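Local coordinates for putative polyprenyl synthetase (PDB 3NF2), which probably transfers prenyl groups in a magnesium-dependent reaction that builds isoprenyl diphosphate chains, at residues A[64-68]-A[328-332]; A[226-230]-A[301-305]; A[312-316]-A[333-337]. All coordinates share one frame; numbering follows the deposited sequence. Where two conformers were deposited one is given.

Contact 1: residues A[64-68]-A[328-332]; sequences LSAEV and VRDRF
L64 and F332 meet methyl on ring: L64 CD2 lies over one face of the F332 phenyl ring, 3.8 Å from its centroid and 15° off the normal, a CH-pi contact. The two side chains run past each other in opposite directions, and L64 CD2 also lies 3.6 Å from F332 N on the facing helix. Further along the ring, V68 CG2 comes obliquely to F332 CE1, 3.6 Å away, while the tip CZ lies by S65 N. V68 CG2 also touches V328 CG1 at 3.8 Å, the two valines crossing at about a right angle. V328 divides its branches: CG1, anti to the backbone N (chi1 -176°), faces V68 and L64 O, whereas CG2 turns to E67 CB and E67 O. A polar margin borders this apolar patch. The extended chain of R331 crosses E67 nearly at right angles, and R331 NH2 makes a salt bridge of 3.3 Å with E67 OE1, which sits near the guanidinium plane. R11 forms a second salt bridge with the same oxygen, so the carboxylate is shared between two arginines. The contact thus joins the C-terminal part of helix 57-67 and V68 to helix 326-339. Helix 5-25 packs alongside through L8, which touches both L64 and R331, while Y212 of helix 203-230 meets the F332 ring with the two ring planes nearly perpendicular.

Contact 2: residues A[226-230]-A[301-305]; sequences LLGIW and REWTA. With SO4 (sulfate ion), chain F.
A tryptophan-arginine stack at the C-terminal end of helix 203-230 forms a small anion site at the surface, occupied by a sulfate that probably came from the crystallisation liquor. R301 lies flat along W230, with guanidinium and indole planes only 5° apart. R301 CZ stands 3.9 Å from the centroid of the W230 five-membered ring, over the face, in a cation-pi contact. Nearer the backbone of the same side chain, R301 CD sits almost centrally over the six-membered ring in a CH-pi contact, and R301 CB reaches W230 CH2 at 3.6 Å. I229 CG2 lies over the opposite face of the indole. The long overlap needs a stretched arginine, with chi1 at -177° and the chain extended as far as NE. The guanidinium edge is directed at the sulfate: R301 NH1 donates a hydrogen bond to sulfate O3 (2.9 Å) and R301 NH2 one to sulfate O1 (2.7 Å), both nearly straight, a two-pronged grip. NH1 also makes a salt bridge with E296, which probably helps hold the guanidinium in position. Beside the stack, L226 crosses R301 at about a right angle; L226 CD2 lies 3.6 Å from R301 O and also packs on T304 CB, while L226 CD1 rests 4.2 Å from A305 CB. The two helical segments run roughly antiparallel, at 151°, with their axes 11.5 Å apart. Helix 285-297 packs against W230 through A292, I295 and E296, and P252 of helix 251-259 touches T304, bringing two further helices against the pair.

Contact 3: residues A[312-316]-A[333-337]; sequences HTIAI and TALAD
I316 buries the most surface here, followed by H312 and A336, and these three residues carry most of the contact between two nearly antiparallel helices. I316 points toward helix 326-339 and lays its CG1 against A336 CB at 3.9 Å. I316 CD1 goes on to T333 CG2, 3.7 Å away, crossing the threonine side chain at about a right angle, and also touches D337 OD1. The T333 hydroxyl is bound to R329 O within its own helix, and its methyl makes the apolar contact. In H312, one helical turn before I316, a chi1 of -179° swings CG away from the backbone N and sends the imidazole across to the other helix. There H312 NE2 donates a hydrogen bond of 2.8 Å to D337 OD1. The acceptor lies close to the ring plane, but the bond bends to 147° and reaches the oxygen from its anti side, somewhat out of the carboxylate plane. H312 CD2 lies 3.2 Å from A336 O, so one imidazole edge faces both the backbone carbonyl and the carboxylate. The negative charge of D337 would probably favour a more basic imidazole. A336 fills the middle: its methyl packs on I316, and L216 of helix 203-230 touches it too. With segment axes 10.4 Å apart at 170°, the pair forms an antiparallel helical hairpin, helices 300-319 and 326-339 following each other in the chain, within the all-helical fold of the isoprenoid synthases.

Contact 1 is the buried one of the three; contacts 2 and 3 lie at the surface. Contacts 1 and 3 share helix 326-339 and touch directly, L64 CD2 packing on L335 CD1 at 3.7 Å, whereas contacts 2 and 3 use different parts of helix 300-319 and do not touch, their nearest atoms about 8 Å apart. The C-terminal helix pair is thus tied to itself by contact 3, to helix 57-67 by contact 1 and to helix 203-230 by contact 2. The chemistry differs with place: contact 1 is mainly apolar with an ion pair at its margin, contact 2 stacks a cation on an indole beside a bound anion, and contact 3 pairs an imidazole with a carboxylate.

Contact 1: residues A[64-68]-A[328-332]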
loop_
_atom_site.group_PDB
_atom_site.type_symbol
_atom_site.label_atom_id
_atom_site.label_comp_id
_atom_site.label_asym_id
_atom_site.label_seq_id
_atom_site.Cartn_x
_atom_site.Cartn_y
_atom_site.Cartn_z
ATOM N N LEU A 64 19.181 -18.424 1.002
ATOM C CA LEU A 64 19.410 -19.658 0.246
ATOM C C LEU A 64 19.285 -19.454 -1.263
ATOM O O LEU A 64 20.086 -19.982 -2.033
ATOM C CB LEU A 64 18.427 -20.748 0.677
ATOM C CG LEU A 64 18.918 -21.973 1.441
ATOM C CD1 LEU A 64 19.054 -21.683 2.923
ATOM C CD2 LEU A 64 17.936 -23.102 1.218
ATOM N N SER A 65 18.277 -18.683 -1.667
ATOM C CA SER A 65 17.997 -18.410 -3.073
ATOM C C SER A 65 19.188 -17.781 -3.791
ATOM O O SER A 65 19.436 -18.083 -4.951
ATOM C CB SER A 65 16.773 -17.502 -3.204
ATOM O OG SER A 65 16.352 -17.399 -4.556
ATOM N N ALA A 66 19.916 -16.916 -3.086
ATOM C CA ALA A 66 21.096 -16.254 -3.632
ATOM C C ALA A 66 22.234 -17.236 -3.923
ATOM O O ALA A 66 22.924 -17.112 -4.944
ATOM C CB ALA A 66 21.555 -15.135 -2.695
ATOM N N GLU A 67 22.394 -18.223 -3.044
ATOM C CA GLU A 67 23.431 -19.259 -3.181
ATOM C C GLU A 67 23.311 -20.154 -4.415
ATOM O O GLU A 67 24.300 -20.750 -4.834
ATOM C CB GLU A 67 23.463 -20.138 -1.938
ATOM C CG GLU A 67 23.881 -19.405 -0.691
ATOM C CD GLU A 67 23.776 -20.267 0.534
ATOM O OE1 GLU A 67 24.823 -20.549 1.147
ATOM O OE2 GLU A 67 22.651 -20.675 0.880
ATOM N N VAL A 68 22.101 -20.246 -4.972
ATOM C CA VAL A 68 21.811 -20.975 -6.217
ATOM C C VAL A 68 22.708 -20.522 -7.384
ATOM O O VAL A 68 23.184 -21.348 -8.173
ATOM C CB VAL A 68 20.294 -20.853 -6.586
ATOM C CG1 VAL A 68 19.974 -21.356 -8.003
ATOM C CG2 VAL A 68 19.449 -21.599 -5.571
ATOM N N VAL A 328 23.210 -26.627 -1.972
ATOM C CA VAL A 328 22.101 -25.675 -1.904
ATOM C C VAL A 328 20.774 -26.415 -2.074
ATOM O O VAL A 328 19.844 -26.212 -1.293
ATOM C CB VAL A 328 22.257 -24.547 -2.962
ATOM C CG1 VAL A 328 21.166 -23.506 -2.816
ATOM C CG2 VAL A 328 23.627 -23.883 -2.839
ATOM N N ARG A 329 20.717 -27.279 -3.089
ATOM C CA ARG A 329 19.557 -28.138 -3.323
ATOM C C ARG A 329 19.186 -28.945 -2.080
ATOM O O ARG A 329 18.008 -29.036 -1.735
ATOM C CB ARG A 329 19.796 -29.066 -4.517
ATOM C CG ARG A 329 18.534 -29.746 -5.034
ATOM C CD ARG A 329 18.836 -30.730 -6.150
ATOM N NE ARG A 329 19.083 -30.064 -7.425
ATOM C CZ ARG A 329 20.266 -29.591 -7.802
ATOM N NH1 ARG A 329 21.312 -29.704 -6.997
ATOM N NH2 ARG A 329 20.403 -29.002 -8.983
ATOM N N ASP A 330 20.191 -29.509 -1.407
ATOM C CA ASP A 330 19.998 -30.248 -0.154
ATOM C C ASP A 330 19.376 -29.373 0.933
ATOM O O ASP A 330 18.524 -29.829 1.703
ATOM C CB ASP A 330 21.334 -30.818 0.352
ATOM C CG ASP A 330 21.640 -32.216 -0.199
ATOM O OD1 ASP A 330 22.327 -32.988 0.510
ATOM O OD2 ASP A 330 21.199 -32.549 -1.326
ATOM N N ARG A 331 19.811 -28.116 0.986
ATOM C CA ARG A 331 19.299 -27.164 1.964
ATOM C C ARG A 331 17.840 -26.784 1.669
ATOM O O ARG A 331 17.018 -26.700 2.586
ATOM C CB ARG A 331 20.214 -25.936 2.044
ATOM C CG ARG A 331 21.415 -26.134 2.965
ATOM C CD ARG A 331 22.441 -25.017 2.829
ATOM N NE ARG A 331 23.275 -24.905 4.028
ATOM C CZ ARG A 331 24.233 -23.996 4.205
ATOM N NH1 ARG A 331 24.926 -23.977 5.338
ATOM N NH2 ARG A 331 24.505 -23.107 3.254
ATOM N N PHE A 332 17.522 -26.601 0.389
ATOM C CA PHE A 332 16.154 -26.324 -0.051
ATOM C C PHE A 332 15.210 -27.499 0.223
ATOM O O PHE A 332 14.047 -27.304 0.591
ATOM C CB PHE A 332 16.146 -26.018 -1.543
ATOM C CG PHE A 332 16.299 -24.565 -1.878
ATOM C CD1 PHE A 332 17.523 -24.056 -2.278
ATOM C CD2 PHE A 332 15.206 -23.708 -1.825
ATOM C CE1 PHE A 332 17.654 -22.712 -2.603
ATOM C CE2 PHE A 332 15.329 -22.364 -2.157
ATOM C CZ PHE A 332 16.552 -21.864 -2.544
#

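Contact 2: residues A[226-230]-A[301-305]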
loop_
_atom_site.group_PDB
_atom_site.type_symbol
_atom_site.label_atom_id
_atom_site.label_comp_id
_atom_site.label_asym_id
_atom_site.label_seq_id
_atom_site.Cartn_x
_atom_site.Cartn_y
_atom_site.Cartn_z
ATOM N N LEU A 226 -4.211 -28.024 9.207
ATOM C CA LEU A 226 -4.336 -29.202 10.077
ATOM C C LEU A 226 -4.036 -28.849 11.522
ATOM O O LEU A 226 -4.749 -29.289 12.423
ATOM C CB LEU A 226 -3.440 -30.349 9.615
ATOM C CG LEU A 226 -3.797 -31.067 8.309
ATOM C CD1 LEU A 226 -2.620 -31.904 7.845
ATOM C CD2 LEU A 226 -5.066 -31.926 8.443
ATOM N N LEU A 227 -3.005 -28.027 11.737
ATOM C CA LEU A 227 -2.628 -27.604 13.085
ATOM C C LEU A 227 -3.605 -26.596 13.680
ATOM O O LEU A 227 -3.749 -26.526 14.899
ATOM C CB LEU A 227 -1.213 -27.010 13.117
ATOM C CG LEU A 227 0.043 -27.767 12.641
ATOM C CD1 LEU A 227 1.306 -26.947 12.964
ATOM C CD2 LEU A 227 0.168 -29.199 13.196
ATOM N N GLY A 228 -4.256 -25.797 12.834
ATOM C CA GLY A 228 -5.274 -24.852 13.316
ATOM C C GLY A 228 -6.470 -25.540 13.973
ATOM O O GLY A 228 -7.074 -25.006 14.901
ATOM N N ILE A 229 -6.812 -26.732 13.497
ATOM C CA ILE A 229 -7.844 -27.531 14.157
ATOM C C ILE A 229 -7.280 -28.537 15.177
ATOM O O ILE A 229 -7.572 -28.439 16.359
ATOM C CB ILE A 229 -8.768 -28.244 13.150
ATOM C CG1 ILE A 229 -9.353 -27.232 12.148
ATOM C CG2 ILE A 229 -9.879 -29.007 13.900
ATOM C CD1 ILE A 229 -9.932 -27.864 10.891
ATOM N N TRP A 230 -6.461 -29.487 14.736
ATOM C CA TRP A 230 -6.052 -30.586 15.633
ATOM C C TRP A 230 -4.773 -30.397 16.442
ATOM O O TRP A 230 -4.319 -31.336 17.095
ATOM C CB TRP A 230 -5.988 -31.900 14.869
ATOM C CG TRP A 230 -7.331 -32.337 14.430
ATOM C CD1 TRP A 230 -8.268 -32.990 15.182
ATOM C CD2 TRP A 230 -7.910 -32.145 13.136
ATOM N NE1 TRP A 230 -9.395 -33.227 14.427
ATOM C CE2 TRP A 230 -9.203 -32.719 13.169
ATOM C CE3 TRP A 230 -7.461 -31.546 11.948
ATOM C CZ2 TRP A 230 -10.053 -32.713 12.063
ATOM C CZ3 TRP A 230 -8.309 -31.541 10.846
ATOM C CH2 TRP A 230 -9.596 -32.117 10.915
ATOM N N ARG A 301 -9.749 -34.166 7.072
ATOM C CA ARG A 301 -8.388 -34.220 7.600
ATOM C C ARG A 301 -7.449 -34.989 6.679
ATOM O O ARG A 301 -6.387 -34.483 6.295
ATOM C CB ARG A 301 -8.393 -34.887 8.966
ATOM C CG ARG A 301 -7.050 -34.925 9.637
ATOM C CD ARG A 301 -7.185 -35.546 10.992
ATOM N NE ARG A 301 -6.059 -35.226 11.853
ATOM C CZ ARG A 301 -5.999 -35.557 13.136
ATOM N NH1 ARG A 301 -7.008 -36.209 13.690
ATOM N NH2 ARG A 301 -4.945 -35.216 13.865
ATOM N N GLU A 302 -7.866 -36.203 6.329
ATOM C CA GLU A 302 -7.114 -37.074 5.441
ATOM C C GLU A 302 -6.816 -36.406 4.111
ATOM O O GLU A 302 -5.665 -36.410 3.665
ATOM C CB GLU A 302 -7.870 -38.391 5.212
ATOM C CG GLU A 302 -7.133 -39.400 4.329
ATOM C CD GLU A 302 -5.790 -39.853 4.914
ATOM O OE1 GLU A 302 -5.683 -40.008 6.151
ATOM O OE2 GLU A 302 -4.838 -40.060 4.130
ATOM N N TRP A 303 -7.847 -35.820 3.492
ATOM C CA TRP A 303 -7.677 -35.138 2.216
ATOM C C TRP A 303 -6.623 -34.033 2.294
ATOM O O TRP A 303 -5.848 -33.846 1.351
ATOM C CB TRP A 303 -8.994 -34.562 1.693
ATOM C CG TRP A 303 -8.870 -34.119 0.269
ATOM C CD1 TRP A 303 -9.060 -34.881 -0.842
ATOM C CD2 TRP A 303 -8.486 -32.815 -0.198
ATOM N NE1 TRP A 303 -8.842 -34.130 -1.985
ATOM C CE2 TRP A 303 -8.479 -32.862 -1.613
ATOM C CE3 TRP A 303 -8.145 -31.612 0.444
ATOM C CZ2 TRP A 303 -8.159 -31.752 -2.396
ATOM C CZ3 TRP A 303 -7.816 -30.513 -0.333
ATOM C CH2 TRP A 303 -7.833 -30.592 -1.743
ATOM N N THR A 304 -6.594 -33.320 3.417
ATOM C CA THR A 304 -5.675 -32.195 3.586
ATOM C C THR A 304 -4.228 -32.666 3.855
ATOM O O THR A 304 -3.268 -32.024 3.404
ATOM C CB THR A 304 -6.168 -31.215 4.670
ATOM O OG1 THR A 304 -7.538 -30.878 4.413
ATOM C CG2 THR A 304 -5.322 -29.932 4.686
ATOM N N ALA A 305 -4.074 -33.784 4.562
ATOM C CA ALA A 305 -2.745 -34.403 4.743
ATOM C C ALA A 305 -2.194 -34.915 3.416
ATOM O O ALA A 305 -1.012 -34.736 3.130
ATOM C CB ALA A 305 -2.781 -35.521 5.785
HETATM S S SO4 F . -5.548 -36.607 17.253
HETATM O O1 SO4 F . -4.549 -35.946 16.418
HETATM O O2 SO4 F . -5.888 -35.749 18.386
HETATM O O3 SO4 F . -6.751 -36.860 16.465
HETATM O O4 SO4 F . -5.004 -37.874 17.737
#

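Contact 3: residues A[312-316]-A[333-337]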
loop_
_atom_site.group_PDB
_atom_site.type_symbol
_atom_site.label_atom_id
_atom_site.label_comp_id
_atom_site.label_asym_id
_atom_site.label_seq_id
_atom_site.Cartn_x
_atom_site.Cartn_y
_atom_site.Cartn_z
ATOM N N HIS A 312 4.206 -30.890 -1.315
ATOM C CA HIS A 312 5.597 -31.151 -0.956
ATOM C C HIS A 312 6.354 -31.771 -2.136
ATOM O O HIS A 312 7.416 -31.288 -2.524
ATOM C CB HIS A 312 5.625 -32.089 0.254
ATOM C CG HIS A 312 6.997 -32.435 0.743
ATOM N ND1 HIS A 312 7.783 -33.398 0.145
ATOM C CD2 HIS A 312 7.704 -31.979 1.804
ATOM C CE1 HIS A 312 8.924 -33.505 0.804
ATOM N NE2 HIS A 312 8.903 -32.650 1.812
ATOM N N THR A 313 5.773 -32.825 -2.701
ATOM C CA THR A 313 6.340 -33.574 -3.810
ATOM C C THR A 313 6.491 -32.711 -5.059
ATOM O O THR A 313 7.549 -32.720 -5.674
ATOM C CB THR A 313 5.489 -34.845 -4.087
ATOM O OG1 THR A 313 5.605 -35.734 -2.968
ATOM C CG2 THR A 313 5.912 -35.564 -5.374
ATOM N N ILE A 314 5.452 -31.960 -5.420
ATOM C CA ILE A 314 5.517 -31.042 -6.576
ATOM C C ILE A 314 6.602 -29.964 -6.400
ATOM O O ILE A 314 7.303 -29.605 -7.364
ATOM C CB ILE A 314 4.143 -30.394 -6.879
ATOM C CG1 ILE A 314 3.100 -31.490 -7.127
ATOM C CG2 ILE A 314 4.217 -29.445 -8.106
ATOM C CD1 ILE A 314 1.663 -31.066 -6.861
ATOM N N ALA A 315 6.747 -29.476 -5.165
ATOM C CA ALA A 315 7.793 -28.507 -4.825
ATOM C C ALA A 315 9.195 -29.104 -5.009
ATOM O O ALA A 315 9.993 -28.584 -5.785
ATOM C CB ALA A 315 7.613 -27.993 -3.399
ATOM N N ILE A 316 9.460 -30.206 -4.310
ATOM C CA ILE A 316 10.757 -30.887 -4.320
ATOM C C ILE A 316 11.125 -31.424 -5.704
ATOM O O ILE A 316 12.293 -31.406 -6.097
ATOM C CB ILE A 316 10.827 -31.961 -3.191
ATOM C CG1 ILE A 316 11.318 -31.293 -1.900
ATOM C CG2 ILE A 316 11.691 -33.169 -3.588
ATOM C CD1 ILE A 316 11.759 -32.248 -0.795
ATOM N N THR A 333 15.726 -28.710 0.029
ATOM C CA THR A 333 15.012 -29.955 0.313
ATOM C C THR A 333 14.673 -30.112 1.803
ATOM O O THR A 333 13.582 -30.559 2.144
ATOM C CB THR A 333 15.820 -31.168 -0.232
ATOM O OG1 THR A 333 15.759 -31.174 -1.670
ATOM C CG2 THR A 333 15.308 -32.516 0.317
ATOM N N ALA A 334 15.584 -29.706 2.680
ATOM C CA ALA A 334 15.392 -29.869 4.120
ATOM C C ALA A 334 14.385 -28.890 4.724
ATOM O O ALA A 334 13.724 -29.213 5.717
ATOM C CB ALA A 334 16.724 -29.779 4.852
ATOM N N LEU A 335 14.285 -27.695 4.142
ATOM C CA LEU A 335 13.271 -26.720 4.553
ATOM C C LEU A 335 11.881 -27.244 4.225
ATOM O O LEU A 335 10.957 -27.129 5.036
ATOM C CB LEU A 335 13.499 -25.369 3.875
ATOM C CG LEU A 335 14.630 -24.516 4.453
ATOM C CD1 LEU A 335 15.000 -23.416 3.490
ATOM C CD2 LEU A 335 14.271 -23.932 5.819
ATOM N N ALA A 336 11.765 -27.848 3.042
ATOM C CA ALA A 336 10.529 -28.470 2.579
ATOM C C ALA A 336 10.022 -29.567 3.517
ATOM O O ALA A 336 8.815 -29.698 3.718
ATOM C CB ALA A 336 10.691 -28.996 1.161
ATOM N N ASP A 337 10.936 -30.334 4.104
ATOM C CA ASP A 337 10.549 -31.342 5.086
ATOM C C ASP A 337 10.176 -30.712 6.426
ATOM O O ASP A 337 9.289 -31.215 7.109
ATOM C CB ASP A 337 11.644 -32.400 5.272
ATOM C CG ASP A 337 12.127 -32.998 3.950
ATOM O OD1 ASP A 337 11.503 -32.756 2.891
ATOM O OD2 ASP A 337 13.150 -33.715 3.973
#